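Local coordinates for glucose import ATP-binding protein GlcV (Sulfolobus solfataricus, PDB 1OXX) that powers glucose uptake by binding and hydrolysing ATP, as the ATPase subunit of the GlcSTUV ABC transporter, at residues F105-M110 / L155-S160; I130-N135 / G143-R148; E248-N253 / S269-I274; R262-V267 / D345-F350. The protein carries 1 engineered substitution. All coordinates share one frame; numbering follows the deposited sequence. Where two conformers were deposited one is given.

Interaction 1 (F105-M110 / L155-S160)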
loop_
_atom_site.group_PDB
_atom_site.type_symbol
_atom_site.label_atom_id
_atom_site.label_comp_id
_atom_site.label_asym_id
_atom_site.label_seq_id
_atom_site.Cartn_x
_atom_site.Cartn_y
_atom_site.Cartn_z
ATOM N N PHE A 105 -28.374 8.015 1.271
ATOM C CA PHE A 105 -27.996 9.320 1.793
ATOM C C PHE A 105 -27.365 10.270 0.766
ATOM O O PHE A 105 -27.764 11.428 0.691
ATOM C CB PHE A 105 -27.079 9.154 3.009
ATOM C CG PHE A 105 -26.875 10.427 3.780
ATOM C CD1 PHE A 105 -27.886 10.935 4.575
ATOM C CD2 PHE A 105 -25.691 11.117 3.686
ATOM C CE1 PHE A 105 -27.705 12.112 5.279
ATOM C CE2 PHE A 105 -25.503 12.294 4.388
ATOM C CZ PHE A 105 -26.515 12.786 5.185
ATOM N N PRO A 106 -26.394 9.813 -0.019
ATOM C CA PRO A 106 -25.757 10.719 -0.983
ATOM C C PRO A 106 -26.708 11.231 -2.053
ATOM O O PRO A 106 -26.374 12.200 -2.733
ATOM C CB PRO A 106 -24.666 9.849 -1.612
ATOM C CG PRO A 106 -24.394 8.777 -0.582
ATOM C CD PRO A 106 -25.766 8.483 -0.014
ATOM N N LEU A 107 -27.865 10.602 -2.209
ATOM C CA LEU A 107 -28.812 10.988 -3.254
ATOM C C LEU A 107 -29.832 12.028 -2.805
ATOM O O LEU A 107 -30.652 12.468 -3.606
ATOM C CB LEU A 107 -29.573 9.765 -3.739
ATOM C CG LEU A 107 -28.748 8.599 -4.300
ATOM C CD1 LEU A 107 -29.643 7.486 -4.808
ATOM C CD2 LEU A 107 -27.857 9.101 -5.405
ATOM N N THR A 108 -29.761 12.416 -1.541
ATOM C CA THR A 108 -30.747 13.306 -0.926
ATOM C C THR A 108 -31.046 14.558 -1.736
ATOM O O THR A 108 -32.211 14.930 -1.906
ATOM C CB THR A 108 -30.264 13.710 0.465
ATOM O OG1 THR A 108 -30.130 12.547 1.285
ATOM C CG2 THR A 108 -31.318 14.550 1.178
ATOM N N ASN A 109 -30.001 15.205 -2.228
ATOM C CA ASN A 109 -30.174 16.448 -2.971
ATOM C C ASN A 109 -29.732 16.353 -4.430
ATOM O O ASN A 109 -29.209 17.314 -5.004
ATOM C CB ASN A 109 -29.438 17.574 -2.258
ATOM C CG ASN A 109 -29.922 17.774 -0.828
ATOM O OD1 ASN A 109 -31.109 18.033 -0.581
ATOM N ND2 ASN A 109 -29.003 17.658 0.123
ATOM N N MET A 110 -29.983 15.196 -5.037
ATOM C CA MET A 110 -29.618 14.956 -6.429
ATOM C C MET A 110 -30.809 15.045 -7.380
ATOM O O MET A 110 -30.779 14.529 -8.487
ATOM C CB MET A 110 -28.920 13.602 -6.549
ATOM C CG MET A 110 -27.623 13.545 -5.749
ATOM S SD MET A 110 -26.446 14.848 -6.229
ATOM C CE MET A 110 -26.189 14.350 -7.850
ATOM N N LEU A 155 -20.599 4.268 -4.467
ATOM C CA LEU A 155 -20.880 4.052 -5.892
ATOM C C LEU A 155 -22.248 4.535 -6.352
ATOM O O LEU A 155 -22.566 4.542 -7.539
ATOM C CB LEU A 155 -20.778 2.560 -6.192
ATOM C CG LEU A 155 -19.402 1.953 -5.965
ATOM C CD1 LEU A 155 -19.480 0.454 -6.183
ATOM C CD2 LEU A 155 -18.388 2.571 -6.879
ATOM N N VAL A 156 -23.061 4.945 -5.396
ATOM C CA VAL A 156 -24.464 5.228 -5.693
ATOM C C VAL A 156 -24.715 6.377 -6.674
ATOM O O VAL A 156 -25.720 6.376 -7.373
ATOM C CB VAL A 156 -25.286 5.401 -4.379
ATOM C CG1 VAL A 156 -25.101 6.759 -3.780
ATOM C CG2 VAL A 156 -26.731 5.114 -4.657
ATOM N N LYS A 157 -23.807 7.343 -6.722
ATOM C CA LYS A 157 -23.915 8.474 -7.668
ATOM C C LYS A 157 -23.099 8.285 -8.952
ATOM O O LYS A 157 -22.820 9.246 -9.666
ATOM C CB LYS A 157 -23.458 9.785 -7.023
ATOM C CG LYS A 157 -24.315 10.295 -5.862
ATOM C CD LYS A 157 -23.915 11.705 -5.446
ATOM C CE LYS A 157 -22.544 11.747 -4.791
ATOM N NZ LYS A 157 -22.151 13.137 -4.393
ATOM N N ASP A 158 -22.716 7.059 -9.253
ATOM C CA ASP A 158 -21.873 6.782 -10.422
ATOM C C ASP A 158 -20.674 7.725 -10.592
ATOM O O ASP A 158 -20.606 8.602 -11.442
ATOM C CB ASP A 158 -22.667 6.757 -11.716
ATOM C CG ASP A 158 -22.026 5.843 -12.749
ATOM O OD1 ASP A 158 -21.799 4.649 -12.414
ATOM O OD2 ASP A 158 -21.693 6.224 -13.894
ATOM N N PRO A 159 -19.691 7.479 -9.787
ATOM C CA PRO A 159 -18.473 8.275 -9.820
ATOM C C PRO A 159 -17.542 7.930 -10.970
ATOM O O PRO A 159 -17.676 6.888 -11.610
ATOM C CB PRO A 159 -17.780 7.877 -8.524
ATOM C CG PRO A 159 -18.302 6.577 -8.152
ATOM C CD PRO A 159 -19.621 6.379 -8.821
ATOM N N SER A 160 -16.598 8.825 -11.213
ATOM C CA SER A 160 -15.531 8.627 -12.183
ATOM C C SER A 160 -14.236 8.208 -11.503
ATOM O O SER A 160 -13.359 7.675 -12.151
ATOM C CB SER A 160 -15.270 9.929 -12.936
ATOM O OG SER A 160 -16.368 10.277 -13.771
HETATM O O HOH W 1 -24.193 13.757 -2.477
#
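The short 3-10 segment 105-107 and the type I turn L107-M110 meet the type I turn L155-D158: P106, L107 and M110 touch V156 and K157. V156 touches two side chains with its two methyls. Its CG1 lies 3.8 Å from P106 CB and equally near CG of that ring, with the two side chains about at a right angle. Its CG2 turns to the leucine, 3.8 Å from L107 CD1. The valine chi1 of 80° puts CG1 between the backbone N and the carbonyl carbon, and this splits the two methyls between proline and leucine. The contact belongs to the helical part of the ABC-ATPase domain. It joins the loop between helices 99-104 and 114-127 to the loop that leads from helix 143-155 into strand 161-165. R120 of helix 114-127 binds V156 O and also packs on L107. K157 slides past L107 in the opposite direction, with K157 CG 3.8 Å from L107 CD2. M110 crosses the same lysine, its SD 4.1 Å from K157 CD. In the conformer given, one water joins the amine to the other segment: it donates to P106 O at 2.7 Å and accepts from K157 NZ at 2.9 Å.

Interaction 2 (I130-N135 / G143-R148). Engineered in segment 143-148: A144 (natural residue Gly).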
loop_
_atom_site.group_PDB
_atom_site.type_symbol
_atom_site.label_atom_id
_atom_site.label_comp_id
_atom_site.label_asym_id
_atom_site.label_seq_id
_atom_site.Cartn_x
_atom_site.Cartn_y
_atom_site.Cartn_z
ATOM N N ILE A 130 -26.053 -7.249 -1.410
ATOM C CA ILE A 130 -26.552 -6.867 -0.082
ATOM C C ILE A 130 -28.000 -6.419 -0.134
ATOM O O ILE A 130 -28.510 -5.814 0.804
ATOM C CB ILE A 130 -25.700 -5.759 0.585
ATOM C CG1 ILE A 130 -25.392 -4.642 -0.413
ATOM C CG2 ILE A 130 -24.437 -6.374 1.169
ATOM C CD1 ILE A 130 -24.789 -3.395 0.179
ATOM N N HIS A 131 -28.668 -6.738 -1.237
ATOM C CA HIS A 131 -30.063 -6.358 -1.402
ATOM C C HIS A 131 -30.938 -6.948 -0.289
ATOM O O HIS A 131 -31.899 -6.322 0.161
ATOM C CB HIS A 131 -30.548 -6.810 -2.788
ATOM C CG HIS A 131 -31.920 -6.349 -3.132
ATOM N ND1 HIS A 131 -33.033 -7.097 -2.841
ATOM C CD2 HIS A 131 -32.367 -5.213 -3.716
ATOM C CE1 HIS A 131 -34.111 -6.455 -3.251
ATOM N NE2 HIS A 131 -33.735 -5.304 -3.787
ATOM N N HIS A 132 -30.579 -8.144 0.162
ATOM C CA HIS A 132 -31.370 -8.872 1.145
ATOM C C HIS A 132 -31.185 -8.410 2.583
ATOM O O HIS A 132 -31.886 -8.881 3.480
ATOM C CB HIS A 132 -31.087 -10.371 1.062
ATOM C CG HIS A 132 -29.643 -10.731 1.238
ATOM N ND1 HIS A 132 -28.670 -10.374 0.330
ATOM C CD2 HIS A 132 -29.007 -11.440 2.205
ATOM C CE1 HIS A 132 -27.498 -10.841 0.731
ATOM N NE2 HIS A 132 -27.678 -11.487 1.872
ATOM N N VAL A 133 -30.249 -7.489 2.817
ATOM C CA VAL A 133 -30.069 -6.953 4.166
ATOM C C VAL A 133 -30.275 -5.425 4.221
ATOM O O VAL A 133 -29.814 -4.753 5.141
ATOM C CB VAL A 133 -28.693 -7.337 4.745
ATOM C CG1 VAL A 133 -28.603 -8.857 4.959
ATOM C CG2 VAL A 133 -27.566 -6.901 3.851
ATOM N N LEU A 134 -30.955 -4.867 3.229
ATOM C CA LEU A 134 -31.177 -3.420 3.193
ATOM C C LEU A 134 -31.904 -2.868 4.403
ATOM O O LEU A 134 -31.710 -1.699 4.734
ATOM C CB LEU A 134 -31.901 -3.008 1.904
ATOM C CG LEU A 134 -31.050 -3.009 0.636
ATOM C CD1 LEU A 134 -31.885 -2.902 -0.638
ATOM C CD2 LEU A 134 -30.023 -1.892 0.683
ATOM N N ASN A 135 -32.751 -3.663 5.061
ATOM C CA ASN A 135 -33.463 -3.169 6.228
ATOM C C ASN A 135 -32.686 -3.252 7.531
ATOM O O ASN A 135 -33.133 -2.740 8.550
ATOM C CB ASN A 135 -34.792 -3.905 6.373
ATOM C CG ASN A 135 -35.814 -3.431 5.379
ATOM O OD1 ASN A 135 -36.900 -4.002 5.268
ATOM N ND2 ASN A 135 -35.487 -2.369 4.657
ATOM N N GLY A 143 -19.169 -8.116 8.980
ATOM C CA GLY A 143 -18.094 -7.254 8.516
ATOM C C GLY A 143 -18.084 -7.088 7.006
ATOM O O GLY A 143 -17.988 -5.969 6.501
ATOM N N ALA A 144 -18.226 -8.190 6.279
ATOM C CA ALA A 144 -18.223 -8.141 4.823
ATOM C C ALA A 144 -19.419 -7.352 4.329
ATOM O O ALA A 144 -19.311 -6.580 3.389
ATOM C CB ALA A 144 -18.227 -9.519 4.236
ATOM N N GLN A 145 -20.574 -7.536 4.960
ATOM C CA GLN A 145 -21.743 -6.780 4.566
ATOM C C GLN A 145 -21.573 -5.283 4.816
ATOM O O GLN A 145 -22.008 -4.480 4.004
ATOM C CB GLN A 145 -22.988 -7.314 5.265
ATOM C CG GLN A 145 -23.398 -8.671 4.731
ATOM C CD GLN A 145 -24.457 -9.368 5.561
ATOM O OE1 GLN A 145 -24.667 -9.036 6.733
ATOM N NE2 GLN A 145 -25.137 -10.342 4.954
ATOM N N GLN A 146 -20.933 -4.903 5.924
ATOM C CA GLN A 146 -20.698 -3.493 6.207
ATOM C C GLN A 146 -19.779 -2.917 5.140
ATOM O O GLN A 146 -19.985 -1.804 4.661
ATOM C CB GLN A 146 -20.076 -3.300 7.598
ATOM C CG GLN A 146 -21.000 -3.669 8.752
ATOM C CD GLN A 146 -20.247 -3.863 10.046
ATOM O OE1 GLN A 146 -19.016 -3.809 10.064
ATOM N NE2 GLN A 146 -20.970 -4.089 11.132
ATOM N N GLN A 147 -18.773 -3.690 4.760
ATOM C CA GLN A 147 -17.869 -3.278 3.697
ATOM C C GLN A 147 -18.622 -3.027 2.405
ATOM O O GLN A 147 -18.408 -2.025 1.706
ATOM C CB GLN A 147 -16.813 -4.354 3.476
ATOM C CG GLN A 147 -15.680 -3.898 2.596
ATOM C CD GLN A 147 -14.597 -3.186 3.380
ATOM O OE1 GLN A 147 -14.549 -3.275 4.619
ATOM N NE2 GLN A 147 -13.712 -2.499 2.671
ATOM N N ARG A 148 -19.511 -3.945 2.069
ATOM C CA ARG A 148 -20.288 -3.815 0.861
ATOM C C ARG A 148 -21.272 -2.639 0.915
ATOM O O ARG A 148 -21.472 -1.971 -0.105
ATOM C CB ARG A 148 -20.961 -5.137 0.514
ATOM C CG ARG A 148 -19.963 -6.194 0.103
ATOM C CD ARG A 148 -20.547 -7.564 -0.017
ATOM N NE ARG A 148 -19.518 -8.499 -0.453
ATOM C CZ ARG A 148 -19.480 -9.047 -1.649
ATOM N NH1 ARG A 148 -20.422 -8.778 -2.539
ATOM N NH2 ARG A 148 -18.490 -9.874 -1.958
#
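I130 packs on the first turns of helix 143-155, mainly against R148. From CB its side chain forks. The CG2 branch meets R148 CB at 3.7 Å and lies 4.2 Å from Q145 O. The other branch runs through CG1, set between the backbone N and the carbonyl carbon (chi1 45°), to CD1, which rests 3.6 Å from R148 O. The isoleucine thus touches both side-chain and backbone atoms of the helix. An alanine here would probably open a gap beside R148 and let the 130-135 loop shift against the helix. Q145 reaches the same loop with an extended chain. Its NE2 is 3.8 Å from V133 CG1 and approaches the H132 ring obliquely, while its OE1 accepts from S142 N. R148 leads away beyond CB, and its NH1 binds L128 O. Residues 141-145 correspond to the LSGGQ signature of ABC ATPases; A144 is an engineered replacement of the natural glycine. In the dimers of this family the signature faces the nucleotide of the partner subunit. I130 also touches V149 and A152 further along helix 143-155 and I103 of helix 99-104, so its side chain joins the loop after helix 114-127 to both helices.

Interaction 3 (E248-N253 / S269-I274)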
loop_
_atom_site.group_PDB
_atom_site.type_symbol
_atom_site.label_atom_id
_atom_site.label_comp_id
_atom_site.label_asym_id
_atom_site.label_seq_id
_atom_site.Cartn_x
_atom_site.Cartn_y
_atom_site.Cartn_z
ATOM N N GLU A 248 24.451 -3.875 7.372
ATOM C CA GLU A 248 25.490 -2.917 7.028
ATOM C C GLU A 248 26.845 -3.605 7.074
ATOM O O GLU A 248 27.140 -4.380 7.994
ATOM C CB GLU A 248 25.488 -1.730 8.004
ATOM C CG GLU A 248 26.529 -0.669 7.645
ATOM C CD GLU A 248 26.664 0.450 8.667
ATOM O OE1 GLU A 248 25.633 0.893 9.212
ATOM O OE2 GLU A 248 27.811 0.906 8.914
ATOM N N GLY A 249 27.687 -3.322 6.091
ATOM C CA GLY A 249 29.009 -3.904 6.071
ATOM C C GLY A 249 30.061 -3.025 5.449
ATOM O O GLY A 249 29.797 -1.898 5.027
ATOM N N LYS A 250 31.267 -3.573 5.377
ATOM C CA LYS A 250 32.407 -2.877 4.827
ATOM C C LYS A 250 32.645 -3.289 3.383
ATOM O O LYS A 250 32.673 -4.472 3.061
ATOM C CB LYS A 250 33.654 -3.190 5.655
ATOM C CG LYS A 250 34.899 -2.452 5.188
ATOM C CD LYS A 250 36.149 -2.856 5.959
ATOM C CE LYS A 250 37.331 -1.960 5.590
ATOM N NZ LYS A 250 38.571 -2.282 6.355
ATOM N N VAL A 251 32.853 -2.308 2.516
ATOM C CA VAL A 251 33.144 -2.592 1.123
ATOM C C VAL A 251 34.598 -3.048 0.979
ATOM O O VAL A 251 35.513 -2.361 1.452
ATOM C CB VAL A 251 32.900 -1.336 0.270
ATOM C CG1 VAL A 251 33.538 -1.485 -1.122
ATOM C CG2 VAL A 251 31.401 -1.052 0.182
ATOM N N THR A 252 34.806 -4.212 0.362
ATOM C CA THR A 252 36.161 -4.711 0.076
ATOM C C THR A 252 36.268 -5.213 -1.373
ATOM O O THR A 252 35.261 -5.353 -2.069
ATOM C CB THR A 252 36.574 -5.852 1.040
ATOM O OG1 THR A 252 36.013 -7.102 0.616
ATOM C CG2 THR A 252 36.013 -5.644 2.417
ATOM N N ASN A 253 37.497 -5.489 -1.809
ATOM C CA ASN A 253 37.737 -6.003 -3.159
ATOM C C ASN A 253 37.038 -7.318 -3.384
ATOM O O ASN A 253 36.784 -7.719 -4.519
ATOM C CB ASN A 253 39.225 -6.264 -3.388
ATOM C CG ASN A 253 40.034 -5.005 -3.506
ATOM O OD1 ASN A 253 41.265 -5.036 -3.403
ATOM N ND2 ASN A 253 39.363 -3.892 -3.749
ATOM N N SER A 269 31.173 3.862 -1.908
ATOM C CA SER A 269 31.401 4.331 -0.546
ATOM C C SER A 269 32.199 3.348 0.326
ATOM O O SER A 269 32.438 2.208 -0.062
ATOM C CB SER A 269 30.052 4.639 0.110
ATOM O OG SER A 269 29.187 3.515 0.053
ATOM N N ASP A 270 32.566 3.791 1.527
ATOM C CA ASP A 270 33.372 2.997 2.444
ATOM C C ASP A 270 32.591 1.813 2.992
ATOM O O ASP A 270 33.129 0.717 3.176
ATOM C CB ASP A 270 33.835 3.881 3.603
ATOM C CG ASP A 270 35.032 4.738 3.236
ATOM O OD1 ASP A 270 35.692 4.441 2.214
ATOM O OD2 ASP A 270 35.392 5.721 3.914
ATOM N N ARG A 271 31.321 2.053 3.267
ATOM C CA ARG A 271 30.451 1.014 3.794
ATOM C C ARG A 271 29.200 0.943 2.940
ATOM O O ARG A 271 28.914 1.849 2.157
ATOM C CB ARG A 271 30.104 1.317 5.245
ATOM C CG ARG A 271 31.345 1.398 6.130
ATOM C CD ARG A 271 31.030 1.596 7.594
ATOM N NE ARG A 271 30.317 0.469 8.177
ATOM C CZ ARG A 271 30.890 -0.665 8.539
ATOM N NH1 ARG A 271 32.194 -0.836 8.362
ATOM N NH2 ARG A 271 30.160 -1.627 9.083
ATOM N N ALA A 272 28.454 -0.140 3.093
ATOM C CA ALA A 272 27.262 -0.362 2.283
ATOM C C ALA A 272 26.140 -0.960 3.088
ATOM O O ALA A 272 26.367 -1.642 4.076
ATOM C CB ALA A 272 27.577 -1.293 1.130
ATOM N N ILE A 273 24.918 -0.705 2.621
ATOM C CA ILE A 273 23.743 -1.338 3.165
ATOM C C ILE A 273 23.340 -2.433 2.189
ATOM O O ILE A 273 23.225 -2.189 0.987
ATOM C CB ILE A 273 22.617 -0.334 3.318
ATOM C CG1 ILE A 273 23.027 0.764 4.303
ATOM C CG2 ILE A 273 21.341 -1.036 3.766
ATOM C CD1 ILE A 273 22.073 1.933 4.351
ATOM N N ILE A 274 23.177 -3.637 2.706
ATOM C CA ILE A 274 22.730 -4.764 1.916
ATOM C C ILE A 274 21.260 -4.996 2.244
ATOM O O ILE A 274 20.877 -4.998 3.408
ATOM C CB ILE A 274 23.551 -6.029 2.297
ATOM C CG1 ILE A 274 25.006 -5.905 1.852
ATOM C CG2 ILE A 274 22.917 -7.294 1.722
ATOM C CD1 ILE A 274 25.179 -6.043 0.380
HETATM O O HOH W 2 35.862 0.139 2.592
#
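The guanidinium of R271 has G249 O over one face, 3.9 Å above the plane and over its centre, with K250 N on that face too. At the edge lies the carboxylate of E248. R271 NE donates to E248 OE2 at 2.6 Å, a salt bridge with an N-H...O angle of 165°. OE2 lies nearly in the guanidinium plane and uses its anti lone pair, the one away from the other oxygen. The two planar groups are turned 65° against each other. The bond runs through NE, while R271 NH2 stays 3.5 Å from E248 OE2. The arginine gets there by a bend at chi3 (65°), which turns NE to the side of E248 OE2. E248 OE1 has a second cation, K352 NZ. An alanine in place of E248 would probably leave both R271 and K352 without this negative mate and set the guanidinium free to turn. Beneath these side chains, strands 245-252 and 271-276 are antiparallel neighbours in a five-stranded sheet of the C-terminal domain. G249 and A272 form the hydrogen-bonded pair: G249 N binds A272 O, and A272 N returns to G249 O. The pairs E248-I273 and K250-R271 beside it are non-hydrogen-bonded. V251 N binds D270 O at 3.1 Å, and one water donates to both V251 O and D270 O where the strands part. V251 CG2 packs 3.9 Å from A272 CB and 3.4 Å from S269 O. A272 also touches V256, V267 and V349, which continue this apolar face.

Interaction 4 (R262-V267 / D345-F350)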
loop_
_atom_site.group_PDB
_atom_site.type_symbol
_atom_site.label_atom_id
_atom_site.label_comp_id
_atom_site.label_asym_id
_atom_site.label_seq_id
_atom_site.Cartn_x
_atom_site.Cartn_y
_atom_site.Cartn_z
ATOM N N ARG A 262 30.025 -12.528 3.307
ATOM C CA ARG A 262 30.591 -11.670 2.283
ATOM C C ARG A 262 29.700 -11.717 1.044
ATOM O O ARG A 262 29.550 -12.780 0.427
ATOM C CB ARG A 262 32.016 -12.082 1.937
ATOM C CG ARG A 262 32.766 -11.009 1.163
ATOM C CD ARG A 262 34.261 -11.253 1.104
ATOM N NE ARG A 262 34.554 -12.531 0.470
ATOM C CZ ARG A 262 35.709 -13.155 0.555
ATOM N NH1 ARG A 262 36.705 -12.627 1.260
ATOM N NH2 ARG A 262 35.872 -14.313 -0.067
ATOM N N PHE A 263 29.122 -10.568 0.685
ATOM C CA PHE A 263 28.208 -10.448 -0.451
ATOM C C PHE A 263 28.969 -9.913 -1.640
ATOM O O PHE A 263 29.663 -8.916 -1.519
ATOM C CB PHE A 263 27.065 -9.494 -0.100
ATOM C CG PHE A 263 26.152 -10.032 0.944
ATOM C CD1 PHE A 263 26.469 -9.907 2.284
ATOM C CD2 PHE A 263 24.985 -10.684 0.591
ATOM C CE1 PHE A 263 25.620 -10.428 3.253
ATOM C CE2 PHE A 263 24.136 -11.191 1.565
ATOM C CZ PHE A 263 24.474 -11.063 2.895
ATOM N N PRO A 264 28.856 -10.592 -2.779
ATOM C CA PRO A 264 29.634 -10.239 -3.980
ATOM C C PRO A 264 29.095 -9.066 -4.777
ATOM O O PRO A 264 28.732 -9.165 -5.960
ATOM C CB PRO A 264 29.585 -11.531 -4.799
ATOM C CG PRO A 264 28.333 -12.149 -4.419
ATOM C CD PRO A 264 28.071 -11.820 -2.973
ATOM N N VAL A 265 29.057 -7.921 -4.110
ATOM C CA VAL A 265 28.586 -6.674 -4.699
ATOM C C VAL A 265 29.452 -5.555 -4.158
ATOM O O VAL A 265 30.189 -5.742 -3.212
ATOM C CB VAL A 265 27.094 -6.397 -4.374
ATOM C CG1 VAL A 265 26.201 -7.434 -5.050
ATOM C CG2 VAL A 265 26.859 -6.350 -2.869
ATOM N N SER A 266 29.362 -4.385 -4.774
ATOM C CA SER A 266 30.140 -3.243 -4.329
ATOM C C SER A 266 29.403 -1.934 -4.622
ATOM O O SER A 266 28.455 -1.893 -5.391
ATOM C CB SER A 266 31.503 -3.254 -5.033
ATOM O OG SER A 266 32.361 -2.231 -4.551
ATOM N N VAL A 267 29.834 -0.886 -3.935
ATOM C CA VAL A 267 29.390 0.478 -4.169
ATOM C C VAL A 267 30.638 1.330 -3.951
ATOM O O VAL A 267 31.648 0.838 -3.445
ATOM C CB VAL A 267 28.258 0.933 -3.222
ATOM C CG1 VAL A 267 26.937 0.282 -3.595
ATOM C CG2 VAL A 267 28.621 0.647 -1.786
ATOM N N ASP A 345 21.193 -12.474 -7.884
ATOM C CA ASP A 345 20.579 -11.381 -8.618
ATOM C C ASP A 345 19.573 -10.613 -7.794
ATOM O O ASP A 345 19.063 -9.582 -8.257
ATOM C CB ASP A 345 19.949 -11.854 -9.932
ATOM C CG ASP A 345 18.758 -12.758 -9.734
ATOM O OD1 ASP A 345 18.439 -13.109 -8.579
ATOM O OD2 ASP A 345 18.068 -13.171 -10.698
ATOM N N LYS A 346 19.318 -11.067 -6.565
ATOM C CA LYS A 346 18.355 -10.380 -5.710
ATOM C C LYS A 346 19.033 -9.602 -4.586
ATOM O O LYS A 346 18.352 -8.991 -3.766
ATOM C CB LYS A 346 17.334 -11.352 -5.125
ATOM C CG LYS A 346 16.536 -12.117 -6.140
ATOM C CD LYS A 346 15.539 -11.216 -6.825
ATOM C CE LYS A 346 14.730 -11.999 -7.852
ATOM N NZ LYS A 346 13.716 -11.150 -8.493
ATOM N N ILE A 347 20.354 -9.583 -4.542
ATOM C CA ILE A 347 21.026 -8.766 -3.554
ATOM C C ILE A 347 20.873 -7.301 -3.930
ATOM O O ILE A 347 21.181 -6.902 -5.061
ATOM C CB ILE A 347 22.530 -9.093 -3.489
ATOM C CG1 ILE A 347 22.806 -10.565 -3.147
ATOM C CG2 ILE A 347 23.229 -8.129 -2.542
ATOM C CD1 ILE A 347 24.235 -11.013 -3.442
ATOM N N LYS A 348 20.358 -6.503 -3.009
ATOM C CA LYS A 348 20.253 -5.067 -3.204
ATOM C C LYS A 348 21.358 -4.414 -2.405
ATOM O O LYS A 348 21.689 -4.857 -1.300
ATOM C CB LYS A 348 18.901 -4.558 -2.760
ATOM C CG LYS A 348 17.759 -5.162 -3.564
ATOM C CD LYS A 348 16.533 -5.312 -2.725
ATOM C CE LYS A 348 15.340 -5.932 -3.477
ATOM N NZ LYS A 348 15.507 -7.313 -3.994
ATOM N N VAL A 349 21.971 -3.392 -2.976
ATOM C CA VAL A 349 23.058 -2.720 -2.281
ATOM C C VAL A 349 22.940 -1.224 -2.467
ATOM O O VAL A 349 22.560 -0.750 -3.544
ATOM C CB VAL A 349 24.447 -3.269 -2.723
ATOM C CG1 VAL A 349 24.752 -2.916 -4.161
ATOM C CG2 VAL A 349 25.555 -2.769 -1.795
ATOM N N PHE A 350 23.198 -0.508 -1.380
ATOM C CA PHE A 350 23.131 0.955 -1.344
ATOM C C PHE A 350 24.328 1.528 -0.617
ATOM O O PHE A 350 24.897 0.888 0.276
ATOM C CB PHE A 350 21.865 1.418 -0.623
ATOM C CG PHE A 350 20.609 0.767 -1.131
ATOM C CD1 PHE A 350 20.116 -0.385 -0.529
ATOM C CD2 PHE A 350 19.947 1.289 -2.224
ATOM C CE1 PHE A 350 18.994 -0.988 -1.006
ATOM C CE2 PHE A 350 18.819 0.687 -2.698
ATOM C CZ PHE A 350 18.337 -0.447 -2.084
#
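V265, V267, I347 and V349 carry this contact, with F263 and P264 at one end. I347 has CG1 anti to the carbonyl carbon (chi1 -59°), and its chi2 of 164° carries CD1 outward. I347 CD1 meets P264 CD at 3.9 Å and lies at the edge of the F263 ring, 4.1 Å from F263 CD2 and near the ring plane. The other branch, I347 CG2, lies 4.0 Å from V265 CG1. V265 and V267 share one conformation, CG1 anti to the carbonyl carbon, and each meets V349 tip to tip. V349 is turned differently: its CG1 sits between the backbone N and the carbonyl carbon, with CG2 anti to N. V265 CG2 is 3.9 Å from V349 CB, and V267 CG1 is 3.8 Å from V349 CG2. P264 is the centre of an inverse gamma turn that follows strand 261-263. The chain then runs beside residues 347-350; the CA 263-to-267 and CA 347-to-350 directions are 32° apart. Strands 261-263 and 348-351 are the outermost of one antiparallel sheet. From its inner strands, V256 and I274 touch V265, and A272 touches V267. No hydrogen bond crosses between 262-267 and 345-350. The contact rests mostly on apolar side-chain packing. Such contacts depend on fit more than on direction, and this one lies at the surface, so it is only partly shielded from solvent.

How the interactions relate
Interactions 1 and 2 lie in the ABC-ATPase domain and interactions 3 and 4 in the C-terminal domain, on opposite sides of the chain's centre. Interaction 2 falls within the chain span of interaction 1. Their centres are about 18 Å apart and they do not touch, but helix 143-155 starts in interaction 2 and ends in interaction 1. Interactions 3 and 4 come later, and their segments alternate along the chain. Their centres are about 9 Å apart, and they share one sheet: I273 N and F350 O probably bond at 2.8 Å. The pairs, more than 50 Å apart between centres, thus belong to two separate domains, the ATPase and the C-terminal domain that a linker joins to it.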